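Local coordinates for Cas13d (uncultured Ruminococcus sp, PDB 6IV9), which binds CRISPR RNA in a binary complex and probably uses its two HEPN domains to mature that RNA and to cleave RNA targets, at residues A[511-516]-A[635-640]; A[624-627]-A[631-634]. The protein carries 2 engineered substitutions. All blocks are in the same frame, centred on the assembly; numbering follows the deposited sequence.

Contact 1. Residues A[511-516]-A[635-640]; sequences GKEIND and LIKYAN. With nucleotides of chain B.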
ATOM      1  N   GLY A 511      -2.335   4.616  -7.072  1.00 24.57           N
ATOM      2  CA  GLY A 511      -2.614   5.465  -5.907  1.00 30.21           C
ATOM      3  C   GLY A 511      -2.876   4.640  -4.663  1.00 29.04           C
ATOM      4  O   GLY A 511      -2.448   5.042  -3.610  1.00 25.88           O
ATOM      5  N   LYS A 512      -3.595   3.531  -4.786  1.00 23.71           N
ATOM      6  CA  LYS A 512      -3.868   2.681  -3.606  1.00 23.90           C
ATOM      7  C   LYS A 512      -2.572   2.072  -3.077  1.00 22.97           C
ATOM      8  O   LYS A 512      -2.441   1.926  -1.894  1.00 23.58           O
ATOM      9  CB  LYS A 512      -4.925   1.633  -3.942  1.00 29.50           C
ATOM     10  CG  LYS A 512      -6.326   2.202  -3.932  1.00 34.92           C
ATOM     11  CD  LYS A 512      -7.382   1.246  -4.318  1.00 41.70           C
ATOM     12  CE  LYS A 512      -8.735   1.908  -4.337  1.00 43.07           C
ATOM     13  NZ  LYS A 512      -8.971   2.727  -3.134  1.00 41.36           N
ATOM     14  N   GLU A 513      -1.707   1.648  -3.979  1.00 20.91           N
ATOM     15  CA  GLU A 513      -0.410   1.057  -3.594  1.00 21.74           C
ATOM     16  C   GLU A 513       0.427   2.132  -2.894  1.00 22.42           C
ATOM     17  O   GLU A 513       1.053   1.837  -1.908  1.00 24.45           O
ATOM     18  CB  GLU A 513       0.275   0.471  -4.823  1.00 26.04           C
ATOM     19  CG  GLU A 513      -0.407  -0.753  -5.391  1.00 24.16           C
ATOM     20  CD  GLU A 513       0.262  -1.285  -6.642  1.00 27.73           C
ATOM     21  OE1 GLU A 513       0.490  -0.508  -7.537  1.00 26.79           O
ATOM     22  OE2 GLU A 513       0.550  -2.458  -6.677  1.00 31.06           O
ATOM     23  N   ILE A 514       0.412   3.344  -3.416  1.00 20.52           N
ATOM     24  CA  ILE A 514       1.176   4.446  -2.780  1.00 20.45           C
ATOM     25  C   ILE A 514       0.611   4.663  -1.375  1.00 23.98           C
ATOM     26  O   ILE A 514       1.374   4.744  -0.459  1.00 23.37           O
ATOM     27  CB  ILE A 514       1.041   5.717  -3.630  1.00 22.14           C
ATOM     28  CG1 ILE A 514       1.773   5.583  -4.964  1.00 23.46           C
ATOM     29  CG2 ILE A 514       1.469   6.948  -2.855  1.00 22.38           C
ATOM     30  CD1 ILE A 514       1.486   6.688  -5.931  1.00 23.35           C
ATOM     31  N   ASN A 515      -0.708   4.709  -1.242  1.00 22.81           N
ATOM     32  CA  ASN A 515      -1.327   4.955   0.078  1.00 21.31           C
ATOM     33  C   ASN A 515      -0.954   3.840   1.047  1.00 24.51           C
ATOM     34  O   ASN A 515      -0.589   4.139   2.140  1.00 21.86           O
ATOM     35  CB  ASN A 515      -2.843   5.048  -0.037  1.00 22.85           C
ATOM     36  CG  ASN A 515      -3.257   6.377  -0.612  1.00 26.47           C
ATOM     37  OD1 ASN A 515      -2.464   7.294  -0.616  1.00 29.53           O
ATOM     38  ND2 ASN A 515      -4.479   6.479  -1.091  1.00 26.43           N
ATOM     39  N   ASP A 516      -1.053   2.600   0.599  1.00 22.44           N
ATOM     40  CA  ASP A 516      -0.740   1.467   1.493  1.00 24.75           C
ATOM     41  C   ASP A 516       0.733   1.491   1.913  1.00 24.76           C
ATOM     42  O   ASP A 516       0.994   1.424   3.087  1.00 23.99           O
ATOM     43  CB  ASP A 516      -1.034   0.163   0.767  1.00 24.61           C
ATOM     44  CG  ASP A 516      -0.804  -1.056   1.629  1.00 31.77           C
ATOM     45  OD1 ASP A 516      -1.252  -1.044   2.748  1.00 33.96           O
ATOM     46  OD2 ASP A 516      -0.207  -1.992   1.148  1.00 36.28           O
ATOM     47  N   LEU A 635      -4.079  -2.974 -14.951  1.00 21.48           N
ATOM     48  CA  LEU A 635      -4.276  -4.271 -15.638  1.00 23.79           C
ATOM     49  C   LEU A 635      -3.100  -4.580 -16.562  1.00 22.17           C
ATOM     50  O   LEU A 635      -2.677  -5.683 -16.593  1.00 24.35           O
ATOM     51  CB  LEU A 635      -5.594  -4.216 -16.410  1.00 24.87           C
ATOM     52  CG  LEU A 635      -6.841  -4.292 -15.542  1.00 23.24           C
ATOM     53  CD1 LEU A 635      -8.069  -3.845 -16.307  1.00 24.94           C
ATOM     54  CD2 LEU A 635      -7.031  -5.695 -15.018  1.00 22.71           C
ATOM     55  N   ILE A 636      -2.641  -3.599 -17.313  1.00 23.41           N
ATOM     56  CA  ILE A 636      -1.501  -3.838 -18.232  1.00 24.49           C
ATOM     57  C   ILE A 636      -0.239  -4.146 -17.431  1.00 25.18           C
ATOM     58  O   ILE A 636       0.505  -4.975 -17.836  1.00 25.85           O
ATOM     59  CB  ILE A 636      -1.305  -2.649 -19.179  1.00 24.90           C
ATOM     60  CG1 ILE A 636      -2.540  -2.441 -20.048  1.00 27.53           C
ATOM     61  CG2 ILE A 636      -0.065  -2.853 -20.010  1.00 28.85           C
ATOM     62  CD1 ILE A 636      -2.943  -3.659 -20.812  1.00 30.75           C
ATOM     63  N   LYS A 637      -0.042  -3.448 -16.330  1.00 24.26           N
ATOM     64  CA  LYS A 637       1.151  -3.609 -15.474  1.00 26.97           C
ATOM     65  C   LYS A 637       1.232  -5.031 -14.907  1.00 26.05           C
ATOM     66  O   LYS A 637       2.294  -5.618 -14.951  1.00 24.23           O
ATOM     67  CB  LYS A 637       0.924  -2.636 -14.320  1.00 33.85           C
ATOM     68  CG  LYS A 637       2.062  -2.390 -13.366  1.00 42.98           C
ATOM     69  CD  LYS A 637       1.824  -1.144 -12.549  1.00 39.68           C
ATOM     70  CE  LYS A 637       1.042  -1.378 -11.277  1.00 37.08           C
ATOM     71  NZ  LYS A 637       1.248  -0.308 -10.281  1.00 31.62           N
ATOM     72  N   TYR A 638       0.120  -5.544 -14.397  1.00 23.11           N
ATOM     73  CA  TYR A 638       0.129  -6.856 -13.708  1.00 22.95           C
ATOM     74  C   TYR A 638      -0.441  -7.992 -14.555  1.00 26.12           C
ATOM     75  O   TYR A 638      -0.301  -9.125 -14.167  1.00 26.16           O
ATOM     76  CB  TYR A 638      -0.641  -6.750 -12.391  1.00 23.06           C
ATOM     77  CG  TYR A 638       0.079  -5.956 -11.337  1.00 24.51           C
ATOM     78  CD1 TYR A 638       1.397  -6.214 -11.033  1.00 30.82           C
ATOM     79  CD2 TYR A 638      -0.541  -4.934 -10.660  1.00 26.20           C
ATOM     80  CE1 TYR A 638       2.080  -5.478 -10.083  1.00 30.49           C
ATOM     81  CE2 TYR A 638       0.117  -4.198  -9.700  1.00 28.30           C
ATOM     82  CZ  TYR A 638       1.430  -4.476  -9.402  1.00 27.62           C
ATOM     83  OH  TYR A 638       2.081  -3.747  -8.474  1.00 29.38           O
ATOM     84  N   ALA A 639      -1.079  -7.676 -15.663  1.00 26.93           N
ATOM     85  CA  ALA A 639      -1.706  -8.749 -16.453  1.00 27.26           C
ATOM     86  C   ALA A 639      -1.379  -8.617 -17.941  1.00 27.47           C
ATOM     87  O   ALA A 639      -0.355  -8.096 -18.268  1.00 32.24           O
ATOM     88  CB  ALA A 639      -3.179  -8.826 -16.170  1.00 30.22           C
ATOM     89  N   ASN A 640      -2.232  -9.175 -18.781  1.00 28.03           N
ATOM     90  CA  ASN A 640      -2.055  -9.191 -20.249  1.00 26.21           C
ATOM     91  C   ASN A 640      -3.389  -8.768 -20.870  1.00 26.49           C
ATOM     92  O   ASN A 640      -4.372  -9.375 -20.535  1.00 26.71           O
ATOM     93  CB  ASN A 640      -1.601 -10.579 -20.673  1.00 29.85           C
ATOM     94  CG  ASN A 640      -1.437 -10.714 -22.164  1.00 35.70           C
ATOM     95  OD1 ASN A 640      -2.386 -10.946 -22.879  1.00 32.85           O
ATOM     96  ND2 ASN A 640      -0.226 -10.541 -22.626  1.00 35.78           N
TER
ATOM     97  P     U B  34      -5.467   9.646   3.930  1.00 26.37           P
ATOM     98  OP1   U B  34      -5.111  10.361   2.674  1.00 25.68           O
ATOM     99  OP2   U B  34      -6.830   9.605   4.414  1.00 26.20           O
ATOM    100  O5'   U B  34      -4.957   8.169   3.798  1.00 25.17           O
ATOM    101  C5'   U B  34      -5.809   7.116   3.322  1.00 27.44           C
ATOM    102  C4'   U B  34      -5.101   5.802   3.489  1.00 24.15           C
ATOM    103  O4'   U B  34      -4.874   5.473   4.875  1.00 23.64           O
ATOM    104  C3'   U B  34      -5.841   4.591   2.939  1.00 23.49           C
ATOM    105  O3'   U B  34      -5.615   4.583   1.522  1.00 25.17           O
ATOM    106  C2'   U B  34      -5.128   3.465   3.672  1.00 24.50           C
ATOM    107  O2'   U B  34      -3.881   3.194   3.048  1.00 25.19           O
ATOM    108  C1'   U B  34      -4.977   4.082   5.062  1.00 25.70           C
ATOM    109  N1    U B  34      -6.135   3.835   5.941  1.00 27.86           N
ATOM    110  C2    U B  34      -6.247   2.548   6.412  1.00 29.99           C
ATOM    111  O2    U B  34      -5.464   1.669   6.109  1.00 29.89           O
ATOM    112  N3    U B  34      -7.318   2.325   7.219  1.00 34.58           N
ATOM    113  C4    U B  34      -8.273   3.232   7.605  1.00 33.18           C
ATOM    114  O4    U B  34      -9.131   2.882   8.394  1.00 35.62           O
ATOM    115  C5    U B  34      -8.079   4.557   7.104  1.00 32.08           C
ATOM    116  C6    U B  34      -7.050   4.800   6.281  1.00 29.16           C
ATOM    117  P     C B  35      -6.825   4.093   0.497  1.00 27.78           P
ATOM    118  OP1   C B  35      -6.328   4.345  -0.864  1.00 28.06           O
ATOM    119  OP2   C B  35      -8.070   4.668   0.926  1.00 26.87           O
ATOM    120  O5'   C B  35      -7.009   2.588   0.892  1.00 26.22           O
ATOM    121  C5'   C B  35      -5.937   1.661   0.556  1.00 26.02           C
ATOM    122  C4'   C B  35      -6.224   0.306   1.144  1.00 26.66           C
ATOM    123  O4'   C B  35      -6.282   0.443   2.563  1.00 28.88           O
ATOM    124  C3'   C B  35      -7.574  -0.306   0.764  1.00 26.92           C
ATOM    125  O3'   C B  35      -7.420  -0.914  -0.495  1.00 24.57           O
ATOM    126  C2'   C B  35      -7.817  -1.268   1.914  1.00 29.12           C
ATOM    127  O2'   C B  35      -7.081  -2.455   1.812  1.00 30.59           O
ATOM    128  C1'   C B  35      -7.251  -0.456   3.075  1.00 32.50           C
ATOM    129  N1    C B  35      -8.264   0.306   3.806  1.00 28.96           N
ATOM    130  C2    C B  35      -8.981  -0.398   4.768  1.00 35.40           C
ATOM    131  O2    C B  35      -8.719  -1.584   4.932  1.00 33.36           O
ATOM    132  N3    C B  35      -9.873   0.253   5.537  1.00 34.42           N
ATOM    133  C4    C B  35     -10.158   1.528   5.282  1.00 39.80           C
ATOM    134  N4    C B  35     -11.089   2.123   6.028  1.00 50.54           N
ATOM    135  C5    C B  35      -9.476   2.264   4.270  1.00 38.38           C
ATOM    136  C6    C B  35      -8.582   1.602   3.526  1.00 34.16           C
ATOM    137  P     G B  36      -8.634  -0.962  -1.511  1.00 26.17           P
ATOM    138  OP1   G B  36      -8.124  -1.492  -2.814  1.00 26.89           O
ATOM    139  OP2   G B  36      -9.324   0.374  -1.499  1.00 24.98           O
ATOM    140  O5'   G B  36      -9.681  -1.876  -0.782  1.00 28.38           O
ATOM    141  C5'   G B  36      -9.406  -3.277  -0.640  1.00 31.90           C
ATOM    142  C4'   G B  36     -10.436  -3.918   0.255  1.00 29.76           C
ATOM    143  O4'   G B  36     -10.378  -3.328   1.561  1.00 30.27           O
ATOM    144  C3'   G B  36     -11.881  -3.754  -0.203  1.00 27.40           C
ATOM    145  O3'   G B  36     -12.315  -4.795  -1.068  1.00 29.98           O
ATOM    146  C2'   G B  36     -12.658  -3.778   1.092  1.00 28.93           C
ATOM    147  O2'   G B  36     -12.841  -5.101   1.563  1.00 33.17           O
ATOM    148  C1'   G B  36     -11.667  -3.161   2.074  1.00 29.79           C
ATOM    149  N9    G B  36     -11.917  -1.756   2.272  1.00 29.62           N
ATOM    150  C8    G B  36     -11.615  -0.716   1.429  1.00 28.84           C
ATOM    151  N7    G B  36     -12.017   0.439   1.884  1.00 32.08           N
ATOM    152  C5    G B  36     -12.652   0.132   3.070  1.00 30.64           C
ATOM    153  C6    G B  36     -13.283   0.974   4.006  1.00 39.89           C
ATOM    154  O6    G B  36     -13.413   2.200   3.969  1.00 37.51           O
ATOM    155  N1    G B  36     -13.770   0.257   5.086  1.00 40.37           N
ATOM    156  C2    G B  36     -13.669  -1.099   5.238  1.00 40.83           C
ATOM    157  N2    G B  36     -14.193  -1.607   6.350  1.00 49.89           N
ATOM    158  N3    G B  36     -13.086  -1.899   4.369  1.00 41.31           N
ATOM    159  C4    G B  36     -12.605  -1.220   3.316  1.00 32.73           C
TER
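OE2 of Glu513 lies at the edge of the Tyr638 ring, near its plane, and the carboxylate stands almost perpendicular to that ring, 83° apart; the Tyr638 ring also pairs edge-to-face with that of Tyr634. OE2 of Glu513 accepts a hydrogen bond from OH of Tyr638 at 2.7 Å, while OE1 of Glu513 forms a salt bridge with NZ of Lys637 at 2.9 Å. Both carboxylate oxygens use their syn lone pairs, and the two bonds, one on each oxygen, together restrain rotation of the carboxylate about its CG-CD bond. The side chains meet from opposite directions, reaching out from well-separated backbones; the nearest CA atoms, of Glu513 and Tyr638, are 12.9 Å apart. Glu513 spans its share with a chain extended beyond CG, whereas Lys637 bends at chi3 (88°) to bring its ammonium to OE1. Because all three residues are buried, the ion pair probably offsets the cost of enclosing charge; NZ of Lys637 also bonds to Phe508 O, and OE1 of Glu513 takes a further bond from Asp510 N. A glutamine in place of Glu513 would probably leave the Lys637 ammonium without its balancing charge and weaken the hold on the Tyr638 hydroxyl. Other side chains of 511-516 serve the CRISPR RNA of chain B: ND2 of Asn515 bonds to OP1 of C35 at 2.8 Å, nearly straight at 173°, and NZ of Lys512 reaches OP2 of G36 at 2.9 Å. The start of helix 511-535 thus carries both these phosphate-binding residues and Glu513, which pairs with helix 630-638. Helix 168-197 packs against both segments, touching Glu513 through Tyr186 and Tyr638 through Asn189, and helix 713-760 meets Lys512 at Tyr732 and Tyr638 at Val735.

Contact 2. Residues A[624-627]-A[631-634]; sequences NNVI and RFVY. With nucleotides of chain B.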
ATOM      1  N   ASN A 624      -8.385   9.035 -23.835  1.00 24.70           N
ATOM      2  CA  ASN A 624      -9.061   9.567 -22.630  1.00 26.30           C
ATOM      3  C   ASN A 624      -9.720   8.476 -21.791  1.00 27.45           C
ATOM      4  O   ASN A 624      -9.661   8.575 -20.595  1.00 29.05           O
ATOM      5  CB  ASN A 624     -10.175  10.542 -22.982  1.00 29.57           C
ATOM      6  CG  ASN A 624      -9.667  11.811 -23.610  1.00 37.19           C
ATOM      7  OD1 ASN A 624      -8.478  11.962 -23.808  1.00 38.22           O
ATOM      8  ND2 ASN A 624     -10.568  12.715 -23.920  1.00 36.88           N
ATOM      9  N   ASN A 625     -10.361   7.504 -22.427  1.00 28.81           N
ATOM     10  CA  ASN A 625     -11.157   6.505 -21.678  1.00 27.59           C
ATOM     11  C   ASN A 625     -10.418   5.207 -21.380  1.00 29.70           C
ATOM     12  O   ASN A 625     -10.892   4.482 -20.537  1.00 27.84           O
ATOM     13  CB  ASN A 625     -12.464   6.241 -22.404  1.00 27.99           C
ATOM     14  CG  ASN A 625     -13.294   7.494 -22.409  1.00 31.07           C
ATOM     15  OD1 ASN A 625     -13.878   7.839 -21.402  1.00 35.78           O
ATOM     16  ND2 ASN A 625     -13.265   8.214 -23.507  1.00 29.50           N
ATOM     17  N   VAL A 626      -9.352   4.905 -22.095  1.00 25.25           N
ATOM     18  CA  VAL A 626      -8.683   3.614 -21.808  1.00 25.45           C
ATOM     19  C   VAL A 626      -7.241   3.844 -21.362  1.00 27.38           C
ATOM     20  O   VAL A 626      -6.926   3.525 -20.242  1.00 24.80           O
ATOM     21  CB  VAL A 626      -8.768   2.663 -23.011  1.00 25.35           C
ATOM     22  CG1 VAL A 626      -8.180   1.310 -22.697  1.00 25.80           C
ATOM     23  CG2 VAL A 626     -10.196   2.522 -23.496  1.00 26.12           C
ATOM     24  N   ILE A 627      -6.439   4.437 -22.231  1.00 26.02           N
ATOM     25  CA  ILE A 627      -4.993   4.625 -21.954  1.00 25.13           C
ATOM     26  C   ILE A 627      -4.803   5.477 -20.702  1.00 26.81           C
ATOM     27  O   ILE A 627      -3.947   5.148 -19.934  1.00 28.74           O
ATOM     28  CB  ILE A 627      -4.270   5.224 -23.174  1.00 28.69           C
ATOM     29  CG1 ILE A 627      -4.319   4.280 -24.377  1.00 30.77           C
ATOM     30  CG2 ILE A 627      -2.855   5.610 -22.804  1.00 28.02           C
ATOM     31  CD1 ILE A 627      -3.825   4.874 -25.661  1.00 31.56           C
ATOM     32  N   ARG A 631      -7.027   2.335 -13.911  1.00 21.57           N
ATOM     33  CA  ARG A 631      -7.465   0.922 -13.839  1.00 23.65           C
ATOM     34  C   ARG A 631      -6.894   0.127 -15.012  1.00 23.29           C
ATOM     35  O   ARG A 631      -6.492  -0.987 -14.807  1.00 22.65           O
ATOM     36  CB  ARG A 631      -8.983   0.880 -13.716  1.00 27.86           C
ATOM     37  CG  ARG A 631      -9.400   1.356 -12.340  1.00 29.40           C
ATOM     38  CD  ARG A 631     -10.818   1.754 -12.130  1.00 34.41           C
ATOM     39  NE  ARG A 631     -10.901   2.392 -10.839  1.00 36.00           N
ATOM     40  CZ  ARG A 631     -12.002   2.905 -10.354  1.00 41.68           C
ATOM     41  NH1 ARG A 631     -12.015   3.389  -9.132  1.00 37.29           N
ATOM     42  NH2 ARG A 631     -13.085   2.948 -11.096  1.00 34.93           N
ATOM     43  N   PHE A 632      -6.922   0.710 -16.202  1.00 22.51           N
ATOM     44  CA  PHE A 632      -6.331   0.070 -17.397  1.00 21.07           C
ATOM     45  C   PHE A 632      -4.824  -0.086 -17.179  1.00 20.66           C
ATOM     46  O   PHE A 632      -4.295  -1.126 -17.421  1.00 21.73           O
ATOM     47  CB  PHE A 632      -6.573   0.947 -18.621  1.00 23.62           C
ATOM     48  CG  PHE A 632      -5.779   0.559 -19.837  1.00 23.49           C
ATOM     49  CD1 PHE A 632      -6.113  -0.567 -20.561  1.00 20.31           C
ATOM     50  CD2 PHE A 632      -4.706   1.316 -20.265  1.00 23.16           C
ATOM     51  CE1 PHE A 632      -5.389  -0.927 -21.678  1.00 26.51           C
ATOM     52  CE2 PHE A 632      -3.984   0.952 -21.386  1.00 25.57           C
ATOM     53  CZ  PHE A 632      -4.332  -0.166 -22.087  1.00 25.76           C
ATOM     54  N   VAL A 633      -4.182   0.953 -16.659  1.00 23.26           N
ATOM     55  CA  VAL A 633      -2.713   0.893 -16.445  1.00 21.39           C
ATOM     56  C   VAL A 633      -2.392  -0.232 -15.456  1.00 22.15           C
ATOM     57  O   VAL A 633      -1.455  -0.946 -15.672  1.00 22.59           O
ATOM     58  CB  VAL A 633      -2.172   2.249 -15.980  1.00 24.49           C
ATOM     59  CG1 VAL A 633      -0.739   2.140 -15.514  1.00 26.78           C
ATOM     60  CG2 VAL A 633      -2.315   3.292 -17.064  1.00 26.48           C
ATOM     61  N   TYR A 634      -3.198  -0.357 -14.414  1.00 22.18           N
ATOM     62  CA  TYR A 634      -2.985  -1.422 -13.411  1.00 21.03           C
ATOM     63  C   TYR A 634      -3.084  -2.790 -14.094  1.00 19.91           C
ATOM     64  O   TYR A 634      -2.271  -3.622 -13.844  1.00 20.98           O
ATOM     65  CB  TYR A 634      -4.025  -1.295 -12.295  1.00 21.76           C
ATOM     66  CG  TYR A 634      -3.793  -2.225 -11.138  1.00 21.61           C
ATOM     67  CD1 TYR A 634      -4.219  -3.536 -11.184  1.00 19.52           C
ATOM     68  CD2 TYR A 634      -3.121  -1.808 -10.009  1.00 22.95           C
ATOM     69  CE1 TYR A 634      -4.004  -4.401 -10.134  1.00 23.28           C
ATOM     70  CE2 TYR A 634      -2.890  -2.665  -8.952  1.00 22.21           C
ATOM     71  CZ  TYR A 634      -3.327  -3.970  -9.015  1.00 23.85           C
ATOM     72  OH  TYR A 634      -3.098  -4.839  -8.007  1.00 23.80           O
TER
ATOM     73  P     A B  40     -18.517   8.879  -8.464  1.00 81.73           P
ATOM     74  OP1   A B  40     -19.553   9.872  -8.094  1.00 78.49           O
ATOM     75  OP2   A B  40     -17.702   9.029  -9.706  1.00 88.74           O
ATOM     76  O5'   A B  40     -17.473   8.792  -7.250  1.00 85.35           O
ATOM     77  C5'   A B  40     -16.173   9.436  -7.330  1.00 82.47           C
ATOM     78  C4'   A B  40     -15.082   8.509  -6.861  1.00 80.39           C
ATOM     79  O4'   A B  40     -14.695   7.617  -7.929  1.00 82.70           O
ATOM     80  C3'   A B  40     -13.740   9.165  -6.568  1.00 80.76           C
ATOM     81  O3'   A B  40     -13.661   9.952  -5.402  1.00 82.37           O
ATOM     82  C2'   A B  40     -12.801   7.969  -6.531  1.00 77.62           C
ATOM     83  O2'   A B  40     -12.664   7.322  -5.277  1.00 63.07           O
ATOM     84  C1'   A B  40     -13.417   7.079  -7.617  1.00 74.69           C
ATOM     85  N9    A B  40     -12.625   6.955  -8.843  1.00 61.50           N
ATOM     86  C8    A B  40     -13.002   7.170 -10.148  1.00 53.04           C
ATOM     87  N7    A B  40     -12.056   6.905 -11.021  1.00 58.48           N
ATOM     88  C5    A B  40     -10.980   6.504 -10.237  1.00 53.93           C
ATOM     89  C6    A B  40      -9.683   6.065 -10.558  1.00 50.73           C
ATOM     90  N6    A B  40      -9.216   5.987 -11.804  1.00 47.56           N
ATOM     91  N1    A B  40      -8.865   5.712  -9.538  1.00 49.51           N
ATOM     92  C2    A B  40      -9.330   5.792  -8.287  1.00 52.54           C
ATOM     93  N3    A B  40     -10.527   6.188  -7.858  1.00 54.68           N
ATOM     94  C4    A B  40     -11.318   6.526  -8.895  1.00 54.31           C
ATOM     95  P     U B  39     -15.781   3.744  -8.990  1.00 31.50           P
ATOM     96  OP1   U B  39     -15.668   4.001 -10.408  1.00 30.30           O
ATOM     97  OP2   U B  39     -14.591   4.052  -8.146  1.00 32.45           O
ATOM     98  O5'   U B  39     -17.017   4.384  -8.252  1.00 38.21           O
ATOM     99  C5'   U B  39     -18.287   4.490  -8.919  1.00 55.13           C
ATOM    100  C4'   U B  39     -19.290   5.103  -7.970  1.00 63.96           C
ATOM    101  O4'   U B  39     -19.344   4.332  -6.735  1.00 68.05           O
ATOM    102  C3'   U B  39     -18.971   6.502  -7.481  1.00 65.16           C
ATOM    103  O3'   U B  39     -19.224   7.436  -8.506  1.00 77.75           O
ATOM    104  C2'   U B  39     -19.839   6.587  -6.225  1.00 76.18           C
ATOM    105  O2'   U B  39     -21.238   6.710  -6.374  1.00 86.02           O
ATOM    106  C1'   U B  39     -19.605   5.202  -5.638  1.00 84.04           C
ATOM    107  N1    U B  39     -18.457   5.137  -4.724  1.00 94.26           N
ATOM    108  C2    U B  39     -18.604   5.694  -3.467  1.00100.34           C
ATOM    109  O2    U B  39     -19.622   6.264  -3.112  1.00 89.00           O
ATOM    110  N3    U B  39     -17.502   5.576  -2.653  1.00 93.35           N
ATOM    111  C4    U B  39     -16.300   4.965  -2.960  1.00 93.24           C
ATOM    112  O4    U B  39     -15.404   4.929  -2.121  1.00 87.80           O
ATOM    113  C5    U B  39     -16.230   4.416  -4.278  1.00 96.22           C
ATOM    114  C6    U B  39     -17.284   4.517  -5.095  1.00 91.15           C
ATOM    115  P     U B  38     -11.602   0.632  -5.708  1.00 28.21           P
ATOM    116  OP1   U B  38     -10.729  -0.491  -5.823  1.00 28.95           O
ATOM    117  OP2   U B  38     -11.179   1.975  -6.011  1.00 29.16           O
ATOM    118  O5'   U B  38     -12.834   0.267  -6.644  1.00 29.51           O
ATOM    119  C5'   U B  38     -13.795   1.224  -6.888  1.00 27.31           C
ATOM    120  C4'   U B  38     -15.027   0.560  -7.466  1.00 29.35           C
ATOM    121  O4'   U B  38     -15.478  -0.456  -6.542  1.00 32.83           O
ATOM    122  C3'   U B  38     -16.183   1.534  -7.567  1.00 29.65           C
ATOM    123  O3'   U B  38     -16.095   2.166  -8.847  1.00 27.46           O
ATOM    124  C2'   U B  38     -17.406   0.628  -7.426  1.00 33.66           C
ATOM    125  O2'   U B  38     -17.703  -0.055  -8.623  1.00 32.42           O
ATOM    126  C1'   U B  38     -16.893  -0.421  -6.451  1.00 37.92           C
ATOM    127  N1    U B  38     -17.278  -0.160  -5.061  1.00 37.28           N
ATOM    128  C2    U B  38     -17.468  -1.269  -4.253  1.00 40.51           C
ATOM    129  O2    U B  38     -17.332  -2.416  -4.665  1.00 39.36           O
ATOM    130  N3    U B  38     -17.795  -0.982  -2.944  1.00 35.32           N
ATOM    131  C4    U B  38     -17.927   0.283  -2.370  1.00 43.89           C
ATOM    132  O4    U B  38     -18.215   0.391  -1.167  1.00 42.63           O
ATOM    133  C5    U B  38     -17.656   1.376  -3.270  1.00 48.23           C
ATOM    134  C6    U B  38     -17.351   1.119  -4.555  1.00 34.44           C
TER
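Val626 and Phe632 meet in a CH-pi contact where two consecutive helices, 617-627 and 630-638, are joined by a tight turn. CG1 of Val626 sits over one face of the Phe632 ring, 3.8 Å from the centroid and 20° off the normal, displaced toward the rim at CD1. With CG of Phe632 anti to the backbone N, the ring is carried back toward the preceding helix. The carbonyl O of Val626 approaches the root of the same side chain, 3.1 Å from CB of Phe632, and CA of Ile627 lies obliquely to the ring, 3.7 Å from CD2 of Phe632. Val633 adds a lighter touch, its CG2 methyl near the carbonyl O of Ile627. The last turn of helix 617-627 widens to a pi-type turn at 624-627, and OG of Ser629 in the link accepts a hydrogen bond from the backbone N of Phe632. Farther out, helix 581-591 packs behind the apolar group: Ala587 meets Val626, Phe584 meets Ile627, and Ile590 meets Phe632. Arg631, next to the phenylalanine in sequence, leads away from the helix pair to the CRISPR RNA of chain B. Its chain is extended from CG to NE, which carries the guanidinium out to the backbone of U39 and lays one face against the adenine of A40, with C5 of A40 3.5 Å above the guanidinium plane. Two N-H groups clasp a single phosphate: NH1 of Arg631 donates to OP2 of U39 at 2.8 Å and 165°, and NH2 of Arg631 donates to OP1 of U39 at 2.9 Å and 167°.

How the contacts relate
From the N terminus, the chain first enters contact 1 at 511-516, the start of helix 511-535. It then runs through a largely helical region to 624-627, the end of helix 617-627, and soon afterwards to 631-634, so contact 2 closes a very short local loop. The same helix, 630-638, runs on through 635-638, and contact 1 closes its long loop of 118 intervening residues there; the short loop lies wholly within the long one, and the two do not cross. Their centres are about 11 Å apart, and Tyr634 packs against Glu513. Helix 630-638 is therefore shared, joining the local helix pair to helix 511-535, and each contact has a segment that also binds the RNA of chain B.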